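Local coordinates for sphingomyelinase C (Streptomyces griseocarneus, PDB 7CNE), which belongs to the endonuclease/exonuclease/phosphatase family and is built on the layered sheet-and-helix fold of DNase I-like enzymes, at residues 75-81 with 113-117; 131-135 with 173-178. All coordinates share one frame; numbering follows the deposited sequence.

Contact 1. Residues 75-81 with 113-117; sequences TPVVGRS and KEQVI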
ATOM      1  N   THR A  75       9.705   8.274   2.908  1.00 19.68           N
ATOM      2  CA  THR A  75       8.801   9.400   2.745  1.00 16.80           C
ATOM      3  C   THR A  75       8.032   9.640   4.032  1.00 17.28           C
ATOM      4  O   THR A  75       7.912   8.743   4.869  1.00 15.83           O
ATOM      5  CB  THR A  75       7.809   9.128   1.618  1.00 19.78           C
ATOM      6  OG1 THR A  75       6.820   8.186   2.072  1.00 14.44           O
ATOM      7  CG2 THR A  75       8.524   8.588   0.395  1.00 18.97           C
ATOM      8  N   PRO A  76       7.462  10.831   4.207  1.00 17.62           N
ATOM      9  CA  PRO A  76       6.407  10.991   5.215  1.00 21.07           C
ATOM     10  C   PRO A  76       5.213  10.101   4.886  1.00 18.89           C
ATOM     11  O   PRO A  76       5.130   9.461   3.831  1.00 16.40           O
ATOM     12  CB  PRO A  76       6.036  12.480   5.129  1.00 21.18           C
ATOM     13  CG  PRO A  76       7.186  13.140   4.399  1.00 20.58           C
ATOM     14  CD  PRO A  76       7.709  12.078   3.461  1.00 18.34           C
ATOM     15  N   VAL A  77       4.271  10.048   5.823  1.00 17.91           N
ATOM     16  CA  VAL A  77       2.977   9.452   5.522  1.00 19.27           C
ATOM     17  C   VAL A  77       2.197  10.414   4.637  1.00 20.21           C
ATOM     18  O   VAL A  77       2.068  11.600   4.960  1.00 19.74           O
ATOM     19  CB  VAL A  77       2.209   9.131   6.814  1.00 20.37           C
ATOM     20  CG1 VAL A  77       0.837   8.544   6.480  1.00 17.68           C
ATOM     21  CG2 VAL A  77       3.009   8.166   7.685  1.00 18.78           C
ATOM     22  N   VAL A  78       1.697   9.912   3.504  1.00 17.19           N
ATOM     23  CA  VAL A  78       0.991  10.755   2.545  1.00 16.97           C
ATOM     24  C   VAL A  78      -0.181  11.444   3.229  1.00 19.36           C
ATOM     25  O   VAL A  78      -0.967  10.805   3.942  1.00 17.94           O
ATOM     26  CB  VAL A  78       0.499   9.922   1.355  1.00 18.92           C
ATOM     27  CG1 VAL A  78      -0.587  10.680   0.578  1.00 17.55           C
ATOM     28  CG2 VAL A  78       1.659   9.533   0.440  1.00 18.44           C
ATOM     29  N   GLY A  79      -0.293  12.752   3.023  1.00 18.96           N
ATOM     30  CA  GLY A  79      -1.458  13.497   3.444  1.00 20.70           C
ATOM     31  C   GLY A  79      -1.411  14.073   4.844  1.00 23.70           C
ATOM     32  O   GLY A  79      -2.384  14.715   5.247  1.00 23.56           O
ATOM     33  N   ARG A  80      -0.328  13.849   5.605  1.00 23.86           N
ATOM     34  CA  ARG A  80      -0.195  14.483   6.919  1.00 25.72           C
ATOM     35  C   ARG A  80      -0.024  15.992   6.795  1.00 26.74           C
ATOM     36  O   ARG A  80      -0.720  16.765   7.466  1.00 29.38           O
ATOM     37  CB  ARG A  80       0.990  13.890   7.683  1.00 25.81           C
ATOM     38  CG  ARG A  80       0.613  12.914   8.763  1.00 31.16           C
ATOM     39  CD  ARG A  80       1.780  12.684   9.695  1.00 31.68           C
ATOM     40  NE  ARG A  80       1.858  11.285  10.090  1.00 31.15           N
ATOM     41  CZ  ARG A  80       2.768  10.789  10.921  1.00 30.85           C
ATOM     42  NH1 ARG A  80       3.689  11.581  11.464  1.00 29.29           N
ATOM     43  NH2 ARG A  80       2.751   9.498  11.217  1.00 29.97           N
ATOM     44  N   SER A  81       0.913  16.431   5.959  1.00 23.16           N
ATOM     45  CA  SER A  81       1.153  17.852   5.746  1.00 27.60           C
ATOM     46  C   SER A  81       1.972  18.012   4.472  1.00 26.80           C
ATOM     47  O   SER A  81       2.317  17.030   3.808  1.00 22.26           O
ATOM     48  CB  SER A  81       1.866  18.477   6.947  1.00 28.25           C
ATOM     49  OG  SER A  81       3.214  18.054   6.996  1.00 30.31           O
ATOM     50  N   LYS A 113      10.962  12.821  -3.887  1.00 18.97           N
ATOM     51  CA  LYS A 113       9.738  12.277  -3.313  1.00 17.68           C
ATOM     52  C   LYS A 113       8.640  13.334  -3.364  1.00 20.34           C
ATOM     53  O   LYS A 113       8.856  14.488  -2.977  1.00 19.11           O
ATOM     54  CB  LYS A 113       9.962  11.783  -1.874  1.00 18.79           C
ATOM     55  CG  LYS A 113      10.688  12.757  -0.949  1.00 24.62           C
ATOM     56  CD  LYS A 113      10.881  12.135   0.436  1.00 24.14           C
ATOM     57  CE  LYS A 113      11.670  13.056   1.357  1.00 29.64           C
ATOM     58  NZ  LYS A 113      13.113  13.070   0.960  1.00 29.67           N
ATOM     59  N   GLU A 114       7.476  12.949  -3.882  1.00 17.66           N
ATOM     60  CA  GLU A 114       6.313  13.829  -3.900  1.00 16.17           C
ATOM     61  C   GLU A 114       5.085  13.047  -3.475  1.00 20.19           C
ATOM     62  O   GLU A 114       5.065  11.813  -3.501  1.00 18.96           O
ATOM     63  CB  GLU A 114       6.017  14.424  -5.289  1.00 21.11           C
ATOM     64  CG  GLU A 114       7.207  14.735  -6.147  1.00 23.59           C
ATOM     65  CD  GLU A 114       6.800  15.290  -7.500  1.00 25.68           C
ATOM     66  OE1 GLU A 114       5.584  15.502  -7.727  1.00 21.54           O
ATOM     67  OE2 GLU A 114       7.706  15.525  -8.328  1.00 28.56           O
ATOM     68  N   GLN A 115       4.037  13.787  -3.124  1.00 15.50           N
ATOM     69  CA  GLN A 115       2.748  13.194  -2.837  1.00 17.31           C
ATOM     70  C   GLN A 115       1.705  13.871  -3.715  1.00 17.92           C
ATOM     71  O   GLN A 115       1.845  15.038  -4.093  1.00 16.05           O
ATOM     72  CB  GLN A 115       2.381  13.331  -1.342  1.00 17.37           C
ATOM     73  CG  GLN A 115       2.138  14.761  -0.902  1.00 19.43           C
ATOM     74  CD  GLN A 115       1.664  14.862   0.530  1.00 20.06           C
ATOM     75  OE1 GLN A 115       1.272  13.867   1.144  1.00 19.44           O
ATOM     76  NE2 GLN A 115       1.693  16.073   1.073  1.00 18.33           N
ATOM     77  N   VAL A 116       0.669  13.119  -4.050  1.00 17.95           N
ATOM     78  CA  VAL A 116      -0.468  13.637  -4.799  1.00 16.84           C
ATOM     79  C   VAL A 116      -1.714  13.070  -4.139  1.00 17.65           C
ATOM     80  O   VAL A 116      -1.824  11.852  -3.965  1.00 16.56           O
ATOM     81  CB  VAL A 116      -0.400  13.250  -6.293  1.00 19.85           C
ATOM     82  CG1 VAL A 116      -1.607  13.788  -7.057  1.00 19.22           C
ATOM     83  CG2 VAL A 116       0.929  13.721  -6.938  1.00 17.92           C
ATOM     84  N   ILE A 117      -2.630  13.943  -3.746  1.00 16.10           N
ATOM     85  CA  ILE A 117      -3.911  13.532  -3.170  1.00 16.05           C
ATOM     86  C   ILE A 117      -4.891  13.280  -4.314  1.00 16.84           C
ATOM     87  O   ILE A 117      -4.929  14.033  -5.294  1.00 17.50           O
ATOM     88  CB  ILE A 117      -4.432  14.599  -2.182  1.00 17.99           C
ATOM     89  CG1 ILE A 117      -3.383  14.912  -1.104  1.00 21.70           C
ATOM     90  CG2 ILE A 117      -5.820  14.240  -1.589  1.00 17.86           C
ATOM     91  CD1 ILE A 117      -2.672  13.721  -0.512  1.00 21.86           C
TER

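Contact 2. Residues 131-135 with 173-178; sequences GFAYV and QIDAFL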
ATOM      1  N   GLY A 131      -4.204   9.267  -1.243  1.00 18.88           N
ATOM      2  CA  GLY A 131      -3.455   9.656  -2.418  1.00 17.28           C
ATOM      3  C   GLY A 131      -2.318   8.712  -2.722  1.00 18.12           C
ATOM      4  O   GLY A 131      -2.378   7.532  -2.359  1.00 16.03           O
ATOM      5  N   PHE A 132      -1.277   9.204  -3.390  1.00 15.08           N
ATOM      6  CA  PHE A 132      -0.128   8.361  -3.678  1.00 16.15           C
ATOM      7  C   PHE A 132       1.167   9.125  -3.448  1.00 18.10           C
ATOM      8  O   PHE A 132       1.209  10.360  -3.487  1.00 16.74           O
ATOM      9  CB  PHE A 132      -0.173   7.769  -5.110  1.00 17.15           C
ATOM     10  CG  PHE A 132      -0.257   8.783  -6.230  1.00 16.18           C
ATOM     11  CD1 PHE A 132      -1.489   9.230  -6.695  1.00 17.25           C
ATOM     12  CD2 PHE A 132       0.888   9.232  -6.867  1.00 18.40           C
ATOM     13  CE1 PHE A 132      -1.569  10.131  -7.744  1.00 17.11           C
ATOM     14  CE2 PHE A 132       0.805  10.138  -7.932  1.00 18.99           C
ATOM     15  CZ  PHE A 132      -0.429  10.579  -8.363  1.00 18.08           C
ATOM     16  N   ALA A 133       2.214   8.364  -3.150  1.00 14.79           N
ATOM     17  CA  ALA A 133       3.567   8.880  -3.057  1.00 17.39           C
ATOM     18  C   ALA A 133       4.324   8.481  -4.312  1.00 17.54           C
ATOM     19  O   ALA A 133       4.177   7.359  -4.799  1.00 17.26           O
ATOM     20  CB  ALA A 133       4.287   8.330  -1.823  1.00 16.40           C
ATOM     21  N   TYR A 134       5.138   9.398  -4.826  1.00 16.90           N
ATOM     22  CA  TYR A 134       5.997   9.142  -5.977  1.00 18.91           C
ATOM     23  C   TYR A 134       7.439   9.292  -5.530  1.00 18.33           C
ATOM     24  O   TYR A 134       7.824  10.364  -5.058  1.00 19.62           O
ATOM     25  CB  TYR A 134       5.704  10.120  -7.112  1.00 15.28           C
ATOM     26  CG  TYR A 134       6.682  10.072  -8.263  1.00 18.14           C
ATOM     27  CD1 TYR A 134       6.720   8.974  -9.119  1.00 17.56           C
ATOM     28  CD2 TYR A 134       7.534  11.143  -8.528  1.00 19.98           C
ATOM     29  CE1 TYR A 134       7.584   8.928 -10.188  1.00 16.74           C
ATOM     30  CE2 TYR A 134       8.424  11.098  -9.598  1.00 21.38           C
ATOM     31  CZ  TYR A 134       8.438   9.988 -10.421  1.00 21.92           C
ATOM     32  OH  TYR A 134       9.293   9.933 -11.498  1.00 22.54           O
ATOM     33  N   VAL A 135       8.237   8.235  -5.679  1.00 16.25           N
ATOM     34  CA  VAL A 135       9.644   8.298  -5.308  1.00 19.48           C
ATOM     35  C   VAL A 135      10.500   7.881  -6.492  1.00 19.25           C
ATOM     36  O   VAL A 135      10.143   6.970  -7.247  1.00 19.55           O
ATOM     37  CB  VAL A 135       9.981   7.440  -4.067  1.00 20.65           C
ATOM     38  CG1 VAL A 135       9.129   7.867  -2.912  1.00 20.25           C
ATOM     39  CG2 VAL A 135       9.818   5.955  -4.345  1.00 20.03           C
ATOM     40  N   GLN A 173      -5.484   8.870 -12.918  1.00 16.19           N
ATOM     41  CA  GLN A 173      -4.758  10.030 -12.412  1.00 16.99           C
ATOM     42  C   GLN A 173      -3.283   9.706 -12.210  1.00 18.33           C
ATOM     43  O   GLN A 173      -2.408  10.531 -12.506  1.00 17.63           O
ATOM     44  CB  GLN A 173      -5.381  10.524 -11.100  1.00 18.03           C
ATOM     45  CG  GLN A 173      -4.715  11.823 -10.590  1.00 18.75           C
ATOM     46  CD  GLN A 173      -5.185  12.266  -9.201  1.00 18.76           C
ATOM     47  OE1 GLN A 173      -6.173  11.761  -8.668  1.00 17.60           O
ATOM     48  NE2 GLN A 173      -4.476  13.226  -8.622  1.00 19.27           N
ATOM     49  N   ILE A 174      -2.992   8.508 -11.694  1.00 17.54           N
ATOM     50  CA  ILE A 174      -1.612   8.058 -11.538  1.00 16.17           C
ATOM     51  C   ILE A 174      -0.948   7.943 -12.903  1.00 15.47           C
ATOM     52  O   ILE A 174       0.175   8.419 -13.114  1.00 16.42           O
ATOM     53  CB  ILE A 174      -1.577   6.720 -10.775  1.00 16.55           C
ATOM     54  CG1 ILE A 174      -1.936   6.932  -9.302  1.00 15.64           C
ATOM     55  CG2 ILE A 174      -0.200   6.014 -10.926  1.00 13.91           C
ATOM     56  CD1 ILE A 174      -2.311   5.660  -8.591  1.00 17.74           C
ATOM     57  N   ASP A 175      -1.643   7.313 -13.853  1.00 17.27           N
ATOM     58  CA  ASP A 175      -1.135   7.198 -15.219  1.00 20.97           C
ATOM     59  C   ASP A 175      -0.824   8.568 -15.815  1.00 18.39           C
ATOM     60  O   ASP A 175       0.234   8.769 -16.429  1.00 19.81           O
ATOM     61  CB  ASP A 175      -2.152   6.442 -16.083  1.00 20.52           C
ATOM     62  CG  ASP A 175      -1.797   6.454 -17.566  1.00 25.65           C
ATOM     63  OD1 ASP A 175      -0.687   6.006 -17.936  1.00 20.92           O
ATOM     64  OD2 ASP A 175      -2.641   6.926 -18.358  1.00 26.50           O
ATOM     65  N   ALA A 176      -1.731   9.531 -15.637  1.00 20.35           N
ATOM     66  CA  ALA A 176      -1.503  10.852 -16.214  1.00 20.84           C
ATOM     67  C   ALA A 176      -0.329  11.545 -15.536  1.00 21.57           C
ATOM     68  O   ALA A 176       0.488  12.200 -16.201  1.00 21.24           O
ATOM     69  CB  ALA A 176      -2.780  11.691 -16.114  1.00 21.79           C
ATOM     70  N   PHE A 177      -0.214  11.390 -14.216  1.00 20.81           N
ATOM     71  CA  PHE A 177       0.931  11.931 -13.488  1.00 18.65           C
ATOM     72  C   PHE A 177       2.243  11.359 -14.022  1.00 20.36           C
ATOM     73  O   PHE A 177       3.209  12.096 -14.264  1.00 20.24           O
ATOM     74  CB  PHE A 177       0.766  11.636 -11.988  1.00 19.10           C
ATOM     75  CG  PHE A 177       1.968  12.012 -11.150  1.00 19.45           C
ATOM     76  CD1 PHE A 177       2.046  13.257 -10.555  1.00 20.65           C
ATOM     77  CD2 PHE A 177       3.009  11.114 -10.956  1.00 18.44           C
ATOM     78  CE1 PHE A 177       3.150  13.616  -9.788  1.00 21.73           C
ATOM     79  CE2 PHE A 177       4.127  11.461 -10.191  1.00 19.03           C
ATOM     80  CZ  PHE A 177       4.195  12.709  -9.603  1.00 21.66           C
ATOM     81  N   LEU A 178       2.301  10.038 -14.210  1.00 17.06           N
ATOM     82  CA  LEU A 178       3.553   9.424 -14.642  1.00 20.26           C
ATOM     83  C   LEU A 178       3.895   9.821 -16.073  1.00 21.21           C
ATOM     84  O   LEU A 178       5.068  10.029 -16.402  1.00 19.08           O
ATOM     85  CB  LEU A 178       3.456   7.907 -14.508  1.00 17.67           C
ATOM     86  CG  LEU A 178       3.423   7.450 -13.048  1.00 17.29           C
ATOM     87  CD1 LEU A 178       3.056   5.980 -12.982  1.00 17.11           C
ATOM     88  CD2 LEU A 178       4.777   7.702 -12.359  1.00 18.59           C
TER

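Contact 1. Residues 75-81 with 113-117
Q115 OE1 accepts the backbone N-H of G79 in the shortest polar bond of the contact, N and OE1 2.7 Å apart, with an angle of 153° at the hydrogen and the donor N lying in the plane of the Q115 carbonyl. G79 belongs to the turn that V77 to R80 form; S81, just after that turn, takes the other end of the same amide. Q115 NE2 gives a less straight bond (134°) to the carbonyl oxygen of S81, N to O 3.0 Å, and approaches above the plane of that carbonyl rather than along a lone pair. T88 OG1 is a further partner of NE2. With both ends of the amide held, its orientation is fixed and the two hetero-atoms can be told apart by their partners. The torsions account for the reach: CG sits between the backbone N and carbonyl carbon (chi1 67°), and the chain is extended beyond CG, so that the amide reaches the loop.

Apolar contacts flank the amide. V78 CG1 touches both Q115 OE1 and, at 3.8 Å, I117 CD1; the CD1 methyl also lies 4.1 Å from G79 CA, so the end of I117 rests against the turn. At the 113 end of the segment K113 lies alongside T75, its CD 4.1 Å from T75 CA, the two side chains running in opposite directions. T75 OG1 bonds to the carbonyl oxygen of P76, 2.8 Å away, and also to V104 N, which ties this end of the loop to strand 103-106.

G79 is the third residue of a type II beta turn, where its positive phi is the expected value; a weak R80 N to V77 O bond closes the turn. A strand glutamine thus clasps a type II turn in the loop between strands 73-74 and 87-90, at the 110-117 side of the six-stranded sheet.

Contact 2. Residues 131-135 with 173-178
F177 reaches from the helix to the strand and meets F132 and Y134 with different parts of its ring. The edge of F132 points at one face of F177, centroids 5.3 Å apart and planes at 77°. F177 in turn sends its own edge onto a face of Y134: CE2 stands 3.5 Å from Y134 CG, and the planes are turned by 72°. Two T-shaped stacks therefore share one ring, and the chi1 of F177 (173°), with CG anti to the backbone N, carries that ring out toward the strand. A CH-pi contact adds to the tight part, I174 CG1 lying over a face of the F132 ring, 3.8 Å from its centroid. Equally close, L178 CD2 meets Y134 CE1 at 3.8 Å, and the Y134 hydroxyl bonds to H145 ND1.

Helix 162-180 packs here on one face of the six-stranded sheet, segment axes 10.7 Å apart, a helix-on-sheet layer of the DNase I-like alpha/beta sandwich, while I174 and L178 extend onto strand 188-192.

The looser side is marked by partly exposed Q173. It brings NE2 only to 4.3 Å from F132 CE1, its amide OE1 being engaged by the backbone N of N119.

From the N terminus the chain leaves strand 73-74, runs through 75-81 and returns on strand 110-117, where contact 1 closes a loop with 31 residues between its segments. It then turns into the antiparallel neighbour 131-139, and contact 2 closes a second loop of 37 residues when helix 162-180 comes back to that strand. The loops are in series, neither nested nor crossed. They meet through the sheet: E114 O and V116 O are 2.8 Å from Y134 N and F132 N, respectively, probable hydrogen bonds. Contact 1 thus fastens a loop, and contact 2 a helix, to adjacent strands of one sheet, their centres 11 Å apart.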